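Local structure of DNA polymerase (Pyrobaculum calidifontis, 5MDN) at residues 188-198 with 330-341; 626-637 with 750-758. The protein probably catalyses template-directed DNA synthesis from deoxyribonucleoside triphosphates as a family B DNA polymerase, releasing diphosphate. All coordinates share one frame; numbering follows the deposited sequence.

Interaction 1. Residues 188-198 with 330-341; sequences MLAVKTSDGRE and MRYVLDDVRSTL
Met188 opens the contact by crossing Met330 at about a right angle, its CE reaching Met330 CB at 3.7 Å. Two residues on, on the same side of the strand, Ala190 directs its methyl toward the helix, where CB meets Val333 CG1 at 3.5 Å and lies against Val337 CG1. Lys192 adds its aliphatic chain: CG, anti to the backbone N (chi1 -169°), rests on Leu341 CD2 at 3.6 Å, while CD passes across Arg338 CG at 3.7 Å. After the turn, where Thr193 OG1 accepts from Gly196 N in an ST motif and also from Arg197 N, Glu198 meets the helix. Its OE2 makes a salt bridge to Arg338 NE at 3.2 Å, and OE1 lies over one guanidinium face, the two planes 88° apart. Lys192 NZ bridges the same carboxylate, though the modelled spacing is doubtfully short. With an alanine in place of Arg338, Glu198 would probably lose its salt-bridge mate on the helix and the Lys192 chain one flank. Strand 186-193 of the RNase H-like exonuclease sheet thus packs on helix 326-356, with Val337 beside Asp169, which binds magnesium in a structure of this protein, though not here. Arg338, and Lys192 if rightly placed, would favour a charged Glu198.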
loop_
_atom_site.group_PDB
_atom_site.type_symbol
_atom_site.label_atom_id
_atom_site.label_comp_id
_atom_site.label_asym_id
_atom_site.label_seq_id
_atom_site.Cartn_x
_atom_site.Cartn_y
_atom_site.Cartn_z
ATOM N N MET A 188 -4.623 -3.562 -27.025
ATOM C CA MET A 188 -5.386 -4.696 -26.527
ATOM C C MET A 188 -5.900 -4.391 -25.129
ATOM O O MET A 188 -5.276 -3.648 -24.367
ATOM C CB MET A 188 -4.542 -5.980 -26.496
ATOM C CG MET A 188 -4.517 -6.762 -27.800
ATOM S SD MET A 188 -3.542 -8.272 -27.647
ATOM C CE MET A 188 -4.007 -9.135 -29.146
ATOM N N LEU A 189 -7.052 -4.972 -24.803
ATOM C CA LEU A 189 -7.630 -4.838 -23.468
ATOM C C LEU A 189 -8.380 -6.126 -23.159
ATOM O O LEU A 189 -9.399 -6.414 -23.794
ATOM C CB LEU A 189 -8.557 -3.626 -23.387
ATOM C CG LEU A 189 -9.052 -3.160 -22.014
ATOM C CD1 LEU A 189 -9.376 -1.673 -22.052
ATOM C CD2 LEU A 189 -10.268 -3.949 -21.554
ATOM N N ALA A 190 -7.885 -6.891 -22.192
ATOM C CA ALA A 190 -8.548 -8.108 -21.755
ATOM C C ALA A 190 -9.335 -7.863 -20.475
ATOM O O ALA A 190 -8.996 -6.992 -19.670
ATOM C CB ALA A 190 -7.544 -9.236 -21.526
ATOM N N VAL A 191 -10.394 -8.647 -20.297
ATOM C CA VAL A 191 -11.189 -8.643 -19.078
ATOM C C VAL A 191 -11.422 -10.084 -18.650
ATOM O O VAL A 191 -11.571 -10.977 -19.492
ATOM C CB VAL A 191 -12.534 -7.902 -19.260
ATOM C CG1 VAL A 191 -12.301 -6.441 -19.616
ATOM C CG2 VAL A 191 -13.385 -8.579 -20.330
ATOM N N LYS A 192 -11.426 -10.314 -17.338
ATOM C CA LYS A 192 -11.755 -11.612 -16.772
ATOM C C LYS A 192 -12.642 -11.388 -15.557
ATOM O O LYS A 192 -12.487 -10.400 -14.835
ATOM C CB LYS A 192 -10.494 -12.405 -16.392
ATOM C CG LYS A 192 -10.759 -13.861 -16.034
ATOM C CD LYS A 192 -9.467 -14.634 -15.823
ATOM C CE LYS A 192 -9.736 -16.002 -15.214
ATOM N NZ LYS A 192 -10.393 -16.929 -16.175
ATOM N N THR A 193 -13.570 -12.315 -15.335
ATOM C CA THR A 193 -14.676 -12.098 -14.418
ATOM C C THR A 193 -14.779 -13.259 -13.440
ATOM O O THR A 193 -14.308 -14.368 -13.702
ATOM C CB THR A 193 -16.018 -11.945 -15.157
ATOM O OG1 THR A 193 -16.477 -13.231 -15.591
ATOM C CG2 THR A 193 -15.872 -11.036 -16.366
ATOM N N SER A 194 -15.408 -12.981 -12.298
ATOM C CA SER A 194 -15.606 -14.020 -11.294
ATOM C C SER A 194 -16.598 -15.077 -11.766
ATOM O O SER A 194 -16.551 -16.218 -11.292
ATOM C CB SER A 194 -16.077 -13.395 -9.982
ATOM O OG SER A 194 -17.190 -12.545 -10.191
ATOM N N ASP A 195 -17.514 -14.715 -12.669
ATOM C CA ASP A 195 -18.371 -15.714 -13.301
ATOM C C ASP A 195 -17.543 -16.783 -14.005
ATOM O O ASP A 195 -17.816 -17.982 -13.880
ATOM C CB ASP A 195 -19.329 -15.043 -14.287
ATOM C CG ASP A 195 -20.476 -14.330 -13.600
ATOM O OD1 ASP A 195 -20.613 -14.471 -12.365
ATOM O OD2 ASP A 195 -21.240 -13.632 -14.298
ATOM N N GLY A 196 -16.522 -16.361 -14.749
ATOM C CA GLY A 196 -15.740 -17.281 -15.550
ATOM C C GLY A 196 -15.534 -16.794 -16.969
ATOM O O GLY A 196 -14.937 -17.496 -17.793
ATOM N N ARG A 197 -16.028 -15.595 -17.271
ATOM C CA ARG A 197 -15.897 -15.041 -18.610
ATOM C C ARG A 197 -14.508 -14.452 -18.824
ATOM O O ARG A 197 -13.876 -13.932 -17.899
ATOM C CB ARG A 197 -16.942 -13.951 -18.859
ATOM C CG ARG A 197 -18.388 -14.358 -18.625
ATOM C CD ARG A 197 -19.305 -13.189 -18.961
ATOM N NE ARG A 197 -20.479 -13.110 -18.100
ATOM C CZ ARG A 197 -21.304 -12.068 -18.066
ATOM N NH1 ARG A 197 -21.081 -11.017 -18.846
ATOM N NH2 ARG A 197 -22.354 -12.075 -17.256
ATOM N N GLU A 198 -14.038 -14.538 -20.070
ATOM C CA GLU A 198 -12.873 -13.792 -20.521
ATOM C C GLU A 198 -13.122 -13.286 -21.933
ATOM O O GLU A 198 -13.702 -13.997 -22.757
ATOM C CB GLU A 198 -11.600 -14.651 -20.530
ATOM C CG GLU A 198 -11.325 -15.454 -19.273
ATOM C CD GLU A 198 -10.002 -16.194 -19.352
ATOM O OE1 GLU A 198 -9.193 -15.861 -20.243
ATOM O OE2 GLU A 198 -9.771 -17.105 -18.531
ATOM N N MET A 330 -1.267 -11.694 -27.466
ATOM C CA MET A 330 -2.563 -11.898 -26.830
ATOM C C MET A 330 -2.427 -12.757 -25.579
ATOM O O MET A 330 -2.906 -12.382 -24.503
ATOM C CB MET A 330 -3.528 -12.548 -27.822
ATOM C CG MET A 330 -4.991 -12.454 -27.436
ATOM S SD MET A 330 -6.046 -13.357 -28.584
ATOM C CE MET A 330 -7.386 -12.190 -28.798
ATOM N N ARG A 331 -1.744 -13.899 -25.693
ATOM C CA ARG A 331 -1.592 -14.781 -24.540
ATOM C C ARG A 331 -0.796 -14.114 -23.427
ATOM O O ARG A 331 -1.022 -14.399 -22.245
ATOM C CB ARG A 331 -0.953 -16.101 -24.963
ATOM C CG ARG A 331 -0.935 -17.124 -23.849
ATOM C CD ARG A 331 -1.595 -18.412 -24.296
ATOM N NE ARG A 331 -2.073 -19.193 -23.158
ATOM C CZ ARG A 331 -3.020 -20.123 -23.234
ATOM N NH1 ARG A 331 -3.597 -20.394 -24.397
ATOM N NH2 ARG A 331 -3.392 -20.783 -22.146
ATOM N N TYR A 332 0.138 -13.231 -23.782
ATOM C CA TYR A 332 0.775 -12.388 -22.776
ATOM C C TYR A 332 -0.270 -11.565 -22.031
ATOM O O TYR A 332 -0.231 -11.454 -20.800
ATOM C CB TYR A 332 1.813 -11.482 -23.442
ATOM C CG TYR A 332 2.442 -10.453 -22.523
ATOM C CD1 TYR A 332 3.431 -10.813 -21.615
ATOM C CD2 TYR A 332 2.053 -9.120 -22.575
ATOM C CE1 TYR A 332 4.007 -9.872 -20.777
ATOM C CE2 TYR A 332 2.624 -8.176 -21.744
ATOM C CZ TYR A 332 3.601 -8.558 -20.846
ATOM O OH TYR A 332 4.173 -7.623 -20.015
ATOM N N VAL A 333 -1.209 -10.972 -22.770
ATOM C CA VAL A 333 -2.266 -10.182 -22.148
ATOM C C VAL A 333 -3.194 -11.074 -21.325
ATOM O O VAL A 333 -3.636 -10.688 -20.236
ATOM C CB VAL A 333 -3.028 -9.388 -23.226
ATOM C CG1 VAL A 333 -4.312 -8.822 -22.673
ATOM C CG2 VAL A 333 -2.152 -8.281 -23.784
ATOM N N LEU A 334 -3.497 -12.280 -21.820
ATOM C CA LEU A 334 -4.357 -13.187 -21.061
ATOM C C LEU A 334 -3.676 -13.666 -19.785
ATOM O O LEU A 334 -4.319 -13.765 -18.734
ATOM C CB LEU A 334 -4.776 -14.391 -21.908
ATOM C CG LEU A 334 -5.993 -14.292 -22.834
ATOM C CD1 LEU A 334 -7.199 -13.748 -22.078
ATOM C CD2 LEU A 334 -5.715 -13.466 -24.070
ATOM N N ASP A 335 -2.379 -13.972 -19.854
ATOM C CA ASP A 335 -1.660 -14.368 -18.649
ATOM C C ASP A 335 -1.584 -13.229 -17.641
ATOM O O ASP A 335 -1.524 -13.475 -16.432
ATOM C CB ASP A 335 -0.260 -14.865 -19.011
ATOM C CG ASP A 335 -0.281 -16.232 -19.669
ATOM O OD1 ASP A 335 -1.263 -16.977 -19.460
ATOM O OD2 ASP A 335 0.682 -16.566 -20.392
ATOM N N ASP A 336 -1.578 -11.982 -18.116
ATOM C CA ASP A 336 -1.656 -10.841 -17.209
ATOM C C ASP A 336 -2.982 -10.826 -16.456
ATOM O O ASP A 336 -3.010 -10.800 -15.221
ATOM C CB ASP A 336 -1.463 -9.537 -17.986
ATOM C CG ASP A 336 -0.005 -9.227 -18.262
ATOM O OD1 ASP A 336 0.863 -9.749 -17.534
ATOM O OD2 ASP A 336 0.275 -8.453 -19.200
ATOM N N VAL A 337 -4.097 -10.837 -17.192
ATOM C CA VAL A 337 -5.407 -10.707 -16.557
ATOM C C VAL A 337 -5.752 -11.949 -15.742
ATOM O O VAL A 337 -6.434 -11.853 -14.714
ATOM C CB VAL A 337 -6.486 -10.391 -17.613
ATOM C CG1 VAL A 337 -6.758 -11.596 -18.508
ATOM C CG2 VAL A 337 -7.767 -9.914 -16.942
ATOM N N ARG A 338 -5.291 -13.130 -16.168
ATOM C CA ARG A 338 -5.511 -14.330 -15.366
ATOM C C ARG A 338 -4.731 -14.267 -14.060
ATOM O O ARG A 338 -5.222 -14.710 -13.015
ATOM C CB ARG A 338 -5.141 -15.581 -16.163
ATOM C CG ARG A 338 -6.244 -16.051 -17.102
ATOM C CD ARG A 338 -5.689 -16.730 -18.345
ATOM N NE ARG A 338 -6.608 -17.740 -18.867
ATOM C CZ ARG A 338 -6.546 -18.242 -20.095
ATOM N NH1 ARG A 338 -5.611 -17.826 -20.938
ATOM N NH2 ARG A 338 -7.424 -19.158 -20.484
ATOM N N SER A 339 -3.508 -13.731 -14.100
ATOM C CA SER A 339 -2.758 -13.512 -12.867
ATOM C C SER A 339 -3.419 -12.445 -12.001
ATOM O O SER A 339 -3.452 -12.570 -10.770
ATOM C CB SER A 339 -1.317 -13.125 -13.194
ATOM O OG SER A 339 -0.636 -14.190 -13.833
ATOM N N THR A 340 -3.935 -11.382 -12.626
ATOM C CA THR A 340 -4.561 -10.300 -11.870
ATOM C C THR A 340 -5.763 -10.805 -11.082
ATOM O O THR A 340 -5.902 -10.520 -9.887
ATOM C CB THR A 340 -4.970 -9.170 -12.814
ATOM O OG1 THR A 340 -3.807 -8.637 -13.460
ATOM C CG2 THR A 340 -5.668 -8.058 -12.042
ATOM N N LEU A 341 -6.648 -11.561 -11.736
ATOM C CA LEU A 341 -7.773 -12.149 -11.017
ATOM C C LEU A 341 -7.309 -13.222 -10.041
ATOM O O LEU A 341 -7.937 -13.422 -8.995
ATOM C CB LEU A 341 -8.790 -12.725 -12.004
ATOM C CG LEU A 341 -10.121 -13.165 -11.390
ATOM C CD1 LEU A 341 -10.789 -11.995 -10.685
ATOM C CD2 LEU A 341 -11.044 -13.753 -12.445
#

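Interaction 2. Residues 626-637 with 750-758; sequences WCELAKEVQLNV and QVIPAALRI
Trp626 and Gln750 face each other, the Gln750 amide lying above one face of the indole with the planes 23° apart; the modelled approach is too close for its exact spacing to be trusted. The six-membered ring of Trp626 has a firmer partner: Ala754 CB stands over its face in a CH-pi contact, 4.1 Å from the centroid and 18° off the normal. With CG anti to the carbonyl carbon, the indole lies alongside the first turns of helix 628-637, Gln634 CD at its edge; Cys627 SG caps that helix by accepting from Ala630 N. Val751, the third heavily buried residue, is met from two positions one helical turn apart: its CG2 lies 4.2 Å from Leu629 CD2, and its CG1 touches Val633 CG2 at 4.4 Å. Downstream, Val637 CG2 lies 4.1 Å from Ala755 CB. Segments 628-637 and 750-756 run in the same general sense, their axes 33° apart and 8.4 Å at closest approach, consistent with the small residues between them, Ala630 CB lying 4.2 Å from Ala754 CB. Helix 647-666 packs on the pair through Tyr657, which touches Val633, and Val658, which touches Ala755, making a three-helix cluster in what is probably the polymerase thumb.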
loop_
_atom_site.group_PDB
_atom_site.type_symbol
_atom_site.label_atom_id
_atom_site.label_comp_id
_atom_site.label_asym_id
_atom_site.label_seq_id
_atom_site.Cartn_x
_atom_site.Cartn_y
_atom_site.Cartn_z
ATOM N N TRP A 626 21.001 0.051 -13.435
ATOM C CA TRP A 626 21.615 -1.059 -14.141
ATOM C C TRP A 626 20.800 -1.437 -15.372
ATOM O O TRP A 626 19.675 -0.978 -15.579
ATOM C CB TRP A 626 21.765 -2.287 -13.257
ATOM C CG TRP A 626 22.735 -2.151 -12.146
ATOM C CD1 TRP A 626 23.764 -1.260 -12.049
ATOM C CD2 TRP A 626 22.842 -3.026 -11.023
ATOM N NE1 TRP A 626 24.467 -1.486 -10.882
ATOM C CE2 TRP A 626 23.923 -2.571 -10.245
ATOM C CE3 TRP A 626 22.110 -4.134 -10.583
ATOM C CZ2 TRP A 626 24.298 -3.190 -9.052
ATOM C CZ3 TRP A 626 22.488 -4.743 -9.404
ATOM C CH2 TRP A 626 23.564 -4.275 -8.641
ATOM N N CYS A 627 21.405 -2.276 -16.210
ATOM C CA CYS A 627 20.682 -2.944 -17.277
ATOM C C CYS A 627 20.016 -4.210 -16.738
ATOM O O CYS A 627 20.282 -4.657 -15.620
ATOM C CB CYS A 627 21.626 -3.291 -18.427
ATOM S SG CYS A 627 22.919 -4.487 -17.995
ATOM N N GLU A 628 19.135 -4.793 -17.555
ATOM C CA GLU A 628 18.395 -5.970 -17.115
ATOM C C GLU A 628 19.259 -7.224 -17.075
ATOM O O GLU A 628 18.872 -8.205 -16.431
ATOM C CB GLU A 628 17.175 -6.195 -18.008
ATOM C CG GLU A 628 16.193 -5.036 -17.994
ATOM C CD GLU A 628 15.594 -4.804 -16.617
ATOM O OE1 GLU A 628 15.303 -5.797 -15.920
ATOM O OE2 GLU A 628 15.422 -3.630 -16.228
ATOM N N LEU A 629 20.416 -7.217 -17.739
ATOM C CA LEU A 629 21.354 -8.323 -17.578
ATOM C C LEU A 629 22.028 -8.270 -16.211
ATOM O O LEU A 629 22.236 -9.309 -15.574
ATOM C CB LEU A 629 22.395 -8.300 -18.696
ATOM C CG LEU A 629 23.480 -9.375 -18.616
ATOM C CD1 LEU A 629 22.858 -10.763 -18.613
ATOM C CD2 LEU A 629 24.471 -9.234 -19.763
ATOM N N ALA A 630 22.382 -7.066 -15.750
ATOM C CA ALA A 630 22.951 -6.920 -14.414
ATOM C C ALA A 630 21.964 -7.371 -13.344
ATOM O O ALA A 630 22.361 -7.949 -12.325
ATOM C CB ALA A 630 23.378 -5.472 -14.180
ATOM N N LYS A 631 20.672 -7.102 -13.553
ATOM C CA LYS A 631 19.652 -7.580 -12.626
ATOM C C LYS A 631 19.572 -9.103 -12.637
ATOM O O LYS A 631 19.440 -9.732 -11.580
ATOM C CB LYS A 631 18.294 -6.975 -12.982
ATOM C CG LYS A 631 18.208 -5.465 -12.835
ATOM C CD LYS A 631 17.287 -5.071 -11.689
ATOM C CE LYS A 631 16.864 -3.614 -11.796
ATOM N NZ LYS A 631 16.086 -3.363 -13.042
ATOM N N GLU A 632 19.633 -9.707 -13.827
ATOM C CA GLU A 632 19.617 -11.163 -13.927
ATOM C C GLU A 632 20.808 -11.784 -13.204
ATOM O O GLU A 632 20.661 -12.803 -12.519
ATOM C CB GLU A 632 19.609 -11.578 -15.400
ATOM C CG GLU A 632 19.413 -13.069 -15.645
ATOM C CD GLU A 632 18.079 -13.576 -15.133
ATOM O OE1 GLU A 632 17.095 -12.805 -15.176
ATOM O OE2 GLU A 632 18.013 -14.744 -14.693
ATOM N N VAL A 633 21.995 -11.189 -13.348
ATOM C CA VAL A 633 23.180 -11.733 -12.687
ATOM C C VAL A 633 23.266 -11.337 -11.217
ATOM O O VAL A 633 24.045 -11.944 -10.473
ATOM C CB VAL A 633 24.475 -11.353 -13.427
ATOM C CG1 VAL A 633 24.456 -11.922 -14.841
ATOM C CG2 VAL A 633 24.679 -9.854 -13.441
ATOM N N GLN A 634 22.504 -10.334 -10.767
ATOM C CA GLN A 634 22.412 -10.101 -9.328
ATOM C C GLN A 634 21.589 -11.191 -8.663
ATOM O O GLN A 634 21.971 -11.720 -7.613
ATOM C CB GLN A 634 21.789 -8.749 -9.010
ATOM C CG GLN A 634 22.194 -8.242 -7.640
ATOM C CD GLN A 634 21.584 -6.898 -7.302
ATOM O OE1 GLN A 634 20.558 -6.500 -7.860
ATOM N NE2 GLN A 634 22.216 -6.187 -6.378
ATOM N N LEU A 635 20.454 -11.543 -9.263
ATOM C CA LEU A 635 19.843 -12.842 -9.016
ATOM C C LEU A 635 20.794 -13.919 -9.535
ATOM O O LEU A 635 21.914 -13.604 -9.950
ATOM C CB LEU A 635 18.465 -12.937 -9.685
ATOM C CG LEU A 635 17.256 -12.365 -8.929
ATOM C CD1 LEU A 635 17.396 -10.862 -8.698
ATOM C CD2 LEU A 635 15.967 -12.656 -9.680
ATOM N N ASN A 636 20.388 -15.187 -9.500
ATOM C CA ASN A 636 21.280 -16.285 -9.872
ATOM C C ASN A 636 22.463 -16.353 -8.909
ATOM O O ASN A 636 22.636 -17.356 -8.211
ATOM C CB ASN A 636 21.776 -16.144 -11.319
ATOM C CG ASN A 636 20.891 -16.863 -12.316
ATOM O OD1 ASN A 636 21.085 -18.046 -12.599
ATOM N ND2 ASN A 636 19.918 -16.146 -12.865
ATOM N N VAL A 637 23.280 -15.291 -8.866
ATOM C CA VAL A 637 24.364 -15.206 -7.883
ATOM C C VAL A 637 23.814 -15.391 -6.474
ATOM O O VAL A 637 24.322 -16.199 -5.689
ATOM C CB VAL A 637 25.121 -13.873 -8.022
ATOM C CG1 VAL A 637 25.866 -13.543 -6.733
ATOM C CG2 VAL A 637 26.103 -13.944 -9.183
ATOM N N GLN A 750 29.512 -3.221 -14.583
ATOM C CA GLN A 750 28.261 -3.670 -13.966
ATOM C C GLN A 750 28.133 -5.176 -13.754
ATOM O O GLN A 750 27.768 -5.591 -12.649
ATOM C CB GLN A 750 27.021 -3.134 -14.679
ATOM C CG GLN A 750 26.625 -1.830 -14.027
ATOM C CD GLN A 750 26.842 -1.901 -12.506
ATOM O OE1 GLN A 750 26.319 -2.789 -11.825
ATOM N NE2 GLN A 750 27.643 -0.979 -11.978
ATOM N N VAL A 751 28.404 -6.007 -14.763
ATOM C CA VAL A 751 28.186 -7.441 -14.574
ATOM C C VAL A 751 29.071 -7.962 -13.447
ATOM O O VAL A 751 28.642 -8.789 -12.633
ATOM C CB VAL A 751 28.416 -8.209 -15.890
ATOM C CG1 VAL A 751 28.548 -9.701 -15.624
ATOM C CG2 VAL A 751 27.259 -7.973 -16.848
ATOM N N ILE A 752 30.308 -7.481 -13.366
ATOM C CA ILE A 752 31.169 -7.822 -12.234
ATOM C C ILE A 752 30.681 -7.078 -10.986
ATOM O O ILE A 752 30.469 -7.725 -9.951
ATOM C CB ILE A 752 32.654 -7.551 -12.542
ATOM C CG1 ILE A 752 33.334 -8.803 -13.101
ATOM C CG2 ILE A 752 33.404 -7.094 -11.296
ATOM C CD1 ILE A 752 32.685 -9.375 -14.343
ATOM N N PRO A 753 30.485 -5.746 -11.010
ATOM C CA PRO A 753 29.996 -5.068 -9.792
ATOM C C PRO A 753 28.651 -5.567 -9.286
ATOM O O PRO A 753 28.416 -5.527 -8.071
ATOM C CB PRO A 753 29.925 -3.595 -10.217
ATOM C CG PRO A 753 30.944 -3.476 -11.265
ATOM C CD PRO A 753 30.893 -4.759 -12.029
ATOM N N ALA A 754 27.753 -6.022 -10.165
ATOM C CA ALA A 754 26.493 -6.577 -9.681
ATOM C C ALA A 754 26.737 -7.851 -8.884
ATOM O O ALA A 754 26.140 -8.052 -7.820
ATOM C CB ALA A 754 25.541 -6.844 -10.845
ATOM N N ALA A 755 27.615 -8.722 -9.385
ATOM C CA ALA A 755 28.028 -9.881 -8.606
ATOM C C ALA A 755 28.847 -9.468 -7.392
ATOM O O ALA A 755 28.782 -10.127 -6.348
ATOM C CB ALA A 755 28.825 -10.848 -9.483
ATOM N N LEU A 756 29.625 -8.388 -7.510
ATOM C CA LEU A 756 30.401 -7.892 -6.379
ATOM C C LEU A 756 29.556 -7.175 -5.336
ATOM O O LEU A 756 30.070 -6.887 -4.251
ATOM C CB LEU A 756 31.509 -6.951 -6.856
ATOM C CG LEU A 756 32.656 -7.556 -7.662
ATOM C CD1 LEU A 756 33.808 -6.572 -7.714
ATOM C CD2 LEU A 756 33.101 -8.884 -7.068
ATOM N N ARG A 757 28.292 -6.860 -5.624
ATOM C CA ARG A 757 27.454 -6.376 -4.537
ATOM C C ARG A 757 27.101 -7.494 -3.565
ATOM O O ARG A 757 26.637 -7.213 -2.454
ATOM C CB ARG A 757 26.183 -5.709 -5.066
ATOM C CG ARG A 757 25.553 -4.784 -4.033
ATOM C CD ARG A 757 24.238 -4.167 -4.469
ATOM N NE ARG A 757 23.672 -3.385 -3.372
ATOM C CZ ARG A 757 22.548 -2.680 -3.443
ATOM N NH1 ARG A 757 21.845 -2.651 -4.566
ATOM N NH2 ARG A 757 22.130 -2.001 -2.383
ATOM N N ILE A 758 27.335 -8.745 -3.950
ATOM C CA ILE A 758 27.346 -9.847 -3.002
ATOM C C ILE A 758 28.756 -10.414 -3.019
ATOM O O ILE A 758 29.000 -11.509 -3.538
ATOM C CB ILE A 758 26.295 -10.925 -3.328
ATOM C CG1 ILE A 758 24.921 -10.289 -3.541
ATOM C CG2 ILE A 758 26.220 -11.928 -2.200
ATOM C CD1 ILE A 758 24.587 -10.025 -4.988
#

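How the interactions relate
Followed from the N terminus, the two contacts come in series, neither nesting in nor crossing the other. Interaction 1 closes a loop of 131 residues, which holds the rest of strand 198-202 and strands 226-229 and 274-277 of the exonuclease sheet, and so brings helix 326-356 back against strand 186-193. The chain then runs through the sheets and helices of the polymerase region before interaction 2 closes a second, 112-residue loop, joining helices 628-643 and 743-756. Their centres lie 33 Å apart and their nearest atoms about 12 Å, without touching. A slender link exists nonetheless: Gln634 of interaction 2 has a weak hydrogen bond to Lys289, which belongs to the loop closed by interaction 1.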